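Local coordinates for tyrosine-protein phosphatase non-receptor type 18 (Homo sapiens, PDB 2OC3) that removes phosphate from phosphotyrosine in proteins, including autophosphorylated tyrosine kinases, through the catalytic domain that this chain represents, at residues 137-142 / 237-242. Sequence-based numbering, arbitrary orientation.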
ATOM      1  N   GLU A 137     -11.410  -3.097  -9.399  1.00  6.59           N
ATOM      2  CA  GLU A 137     -11.910  -4.457  -9.137  1.00  7.80           C
ATOM      3  C   GLU A 137     -11.561  -5.440 -10.253  1.00  7.51           C
ATOM      4  O   GLU A 137     -11.162  -6.561 -10.009  1.00  9.28           O
ATOM      5  CB  GLU A 137     -13.414  -4.429  -8.956  1.00 10.48           C
ATOM      6  CG  GLU A 137     -13.875  -3.901  -7.660  1.00 16.28           C
ATOM      7  CD  GLU A 137     -15.357  -3.640  -7.725  1.00 21.66           C
ATOM      8  OE1 GLU A 137     -16.103  -4.632  -7.829  1.00 21.09           O
ATOM      9  OE2 GLU A 137     -15.721  -2.446  -7.783  1.00 30.40           O
ATOM     10  N   ILE A 138     -11.760  -4.995 -11.494  1.00  8.60           N
ATOM     11  CA  ILE A 138     -11.480  -5.775 -12.709  1.00 10.30           C
ATOM     12  C   ILE A 138     -10.599  -4.931 -13.599  1.00  5.99           C
ATOM     13  O   ILE A 138     -10.888  -3.741 -13.790  1.00  9.14           O
ATOM     14  CB  ILE A 138     -12.779  -6.101 -13.486  1.00  9.02           C
ATOM     15  CG1 ILE A 138     -13.687  -6.980 -12.611  1.00 14.98           C
ATOM     16  CG2 ILE A 138     -12.452  -6.824 -14.774  1.00 13.03           C
ATOM     17  CD1 ILE A 138     -15.107  -7.136 -13.179  1.00 17.70           C
ATOM     18  N   GLU A 139      -9.512  -5.495 -14.073  1.00  6.26           N
ATOM     19  CA  GLU A 139      -8.618  -4.801 -14.982  1.00  8.29           C
ATOM     20  C   GLU A 139      -8.386  -5.663 -16.197  1.00 11.13           C
ATOM     21  O   GLU A 139      -7.930  -6.801 -16.064  1.00 10.66           O
ATOM     22  CB  GLU A 139      -7.304  -4.489 -14.284  1.00  9.96           C
ATOM     23  CG  GLU A 139      -7.424  -3.589 -13.064  1.00  8.60           C
ATOM     24  CD  GLU A 139      -6.102  -3.157 -12.501  1.00 13.12           C
ATOM     25  OE1 GLU A 139      -5.048  -3.813 -12.773  1.00 13.81           O
ATOM     26  OE2 GLU A 139      -6.118  -2.132 -11.755  1.00  9.48           O
ATOM     27  N   ASN A 140      -8.734  -5.110 -17.367  1.00 10.04           N
ATOM     28  CA  ASN A 140      -8.510  -5.791 -18.644  1.00 11.14           C
ATOM     29  C   ASN A 140      -9.025  -7.228 -18.628  1.00 13.34           C
ATOM     30  O   ASN A 140      -8.336  -8.167 -19.046  1.00 12.83           O
ATOM     31  CB  ASN A 140      -7.031  -5.715 -19.007  1.00 13.49           C
ATOM     32  CG  ASN A 140      -6.768  -5.844 -20.508  1.00 26.04           C
ATOM     33  OD1 ASN A 140      -7.660  -5.653 -21.340  1.00 25.70           O
ATOM     34  ND2 ASN A 140      -5.527  -6.179 -20.849  1.00 29.92           N
ATOM     35  N   GLY A 141     -10.228  -7.401 -18.100  1.00 11.34           N
ATOM     36  CA  GLY A 141     -10.869  -8.702 -18.178  1.00 10.83           C
ATOM     37  C   GLY A 141     -10.445  -9.704 -17.124  1.00 15.88           C
ATOM     38  O   GLY A 141     -10.851 -10.860 -17.205  1.00 14.92           O
ATOM     39  N   ARG A 142      -9.706  -9.258 -16.096  1.00 11.67           N
ATOM     40  CA  ARG A 142      -9.248 -10.121 -15.008  1.00 11.45           C
ATOM     41  C   ARG A 142      -9.652  -9.532 -13.663  1.00 11.54           C
ATOM     42  O   ARG A 142      -9.534  -8.328 -13.466  1.00 10.11           O
ATOM     43  CB  ARG A 142      -7.749 -10.275 -15.086  1.00 13.40           C
ATOM     44  CG  ARG A 142      -7.259 -10.900 -16.431  1.00 22.38           C
ATOM     45  CD  ARG A 142      -5.824 -11.339 -16.284  1.00 26.42           C
ATOM     46  NE  ARG A 142      -5.227 -11.954 -17.475  1.00 33.12           N
ATOM     47  CZ  ARG A 142      -4.582 -11.288 -18.434  1.00 49.07           C
ATOM     48  NH1 ARG A 142      -4.447  -9.960 -18.393  1.00 48.04           N
ATOM     49  NH2 ARG A 142      -4.061 -11.967 -19.451  1.00 57.01           N
ATOM     50  N   CYS A 237       2.278  -5.057  -4.255  1.00 10.01           N
ATOM     51  CA  CYS A 237       3.706  -4.975  -4.514  1.00 12.70           C
ATOM     52  C   CYS A 237       4.131  -3.703  -5.277  1.00 14.34           C
ATOM     53  O   CYS A 237       4.752  -2.801  -4.715  1.00 14.88           O
ATOM     54  CB  CYS A 237       4.149  -6.246  -5.256  1.00 16.45           C
ATOM     55  SG  CYS A 237       3.818  -7.783  -4.346  1.00 18.79           S
ATOM     56  N   GLY A 238       3.851  -3.647  -6.558  1.00 12.21           N
ATOM     57  CA  GLY A 238       4.402  -2.645  -7.394  1.00 11.51           C
ATOM     58  C   GLY A 238       3.820  -1.283  -7.176  1.00 12.34           C
ATOM     59  O   GLY A 238       4.511  -0.328  -6.757  1.00 10.61           O
ATOM     60  N   ARG A 239       2.532  -1.139  -7.474  1.00  9.71           N
ATOM     61  CA  ARG A 239       1.895   0.126  -7.319  1.00  6.66           C
ATOM     62  C   ARG A 239       1.851   0.545  -5.860  1.00  8.24           C
ATOM     63  O   ARG A 239       2.039   1.712  -5.527  1.00  7.53           O
ATOM     64  CB  ARG A 239       0.484   0.067  -7.895  1.00  6.78           C
ATOM     65  CG  ARG A 239       0.430  -0.294  -9.404  1.00  9.20           C
ATOM     66  CD  ARG A 239      -1.020  -0.456  -9.844  1.00  7.69           C
ATOM     67  NE  ARG A 239      -1.149  -1.207 -11.065  1.00  9.79           N
ATOM     68  CZ  ARG A 239      -2.332  -1.554 -11.549  1.00  9.86           C
ATOM     69  NH1 ARG A 239      -3.438  -1.192 -10.935  1.00  7.28           N
ATOM     70  NH2 ARG A 239      -2.406  -2.248 -12.688  1.00 13.03           N
ATOM     71  N   THR A 240       1.611  -0.421  -4.988  1.00  5.86           N
ATOM     72  CA  THR A 240       1.612  -0.179  -3.550  1.00  5.42           C
ATOM     73  C   THR A 240       2.961   0.404  -3.122  1.00  7.27           C
ATOM     74  O   THR A 240       3.025   1.369  -2.330  1.00  8.40           O
ATOM     75  CB  THR A 240       1.311  -1.477  -2.824  1.00  7.06           C
ATOM     76  OG1 THR A 240      -0.075  -1.831  -3.016  1.00  7.85           O
ATOM     77  CG2 THR A 240       1.578  -1.361  -1.355  1.00 10.17           C
ATOM     78  N   GLY A 241       4.039  -0.189  -3.635  1.00  6.17           N
ATOM     79  CA  GLY A 241       5.367   0.338  -3.293  1.00  7.14           C
ATOM     80  C   GLY A 241       5.630   1.723  -3.836  1.00  8.17           C
ATOM     81  O   GLY A 241       6.285   2.529  -3.169  1.00  8.16           O
ATOM     82  N   VAL A 242       5.075   2.045  -4.999  1.00  6.14           N
ATOM     83  CA  VAL A 242       5.179   3.419  -5.513  1.00  5.54           C
ATOM     84  C   VAL A 242       4.502   4.369  -4.531  1.00  8.39           C
ATOM     85  O   VAL A 242       5.089   5.376  -4.134  1.00  8.45           O
ATOM     86  CB  VAL A 242       4.581   3.565  -6.921  1.00  6.44           C
ATOM     87  CG1 VAL A 242       4.484   5.053  -7.306  1.00  9.17           C
ATOM     88  CG2 VAL A 242       5.441   2.795  -7.915  1.00  8.50           C
TER
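The guanidinium of R239 meets the carboxylate of E139 end-on, pairing the signature-loop (P-loop) arginine, in the first turn of helix 238-254, with the E-loop hairpin of the tyrosine phosphatase domain. Both side chains are extended and arrive from opposite directions, bridging CA atoms 13.9 Å apart. The salt bridge is bidentate: R239 NH1 lies 3.0 Å from E139 OE2 and R239 NH2 lies 3.1 Å from E139 OE1. The first bond is nearly straight (170°), uses the syn lone pair of OE2 and stays in the guanidinium plane; the second is more bent and tilts out of both planes. With the two groups 24° from coplanar, the double grip restrains rotation of the guanidinium. In E139, CG anti to the carbonyl carbon (chi1 -61°) and an extended chain beyond it carry the carboxylate out to R239. A type I' turn from E139 to R142 closes the hairpin. R239 probably binds the substrate, as in related phosphatases, and its side chain comes within about 4 Å of that of C233, the probable nucleophile that forms the phosphocysteine intermediate. An alanine here in place of E139 would remove both carboxylate oxygens, and is likely to leave R136 N without its mate and the guanidinium held less firmly. The straighter arm is also tied at each end: R239 NH1 donates to A134 O, and E139 OE2 accepts from R136 N.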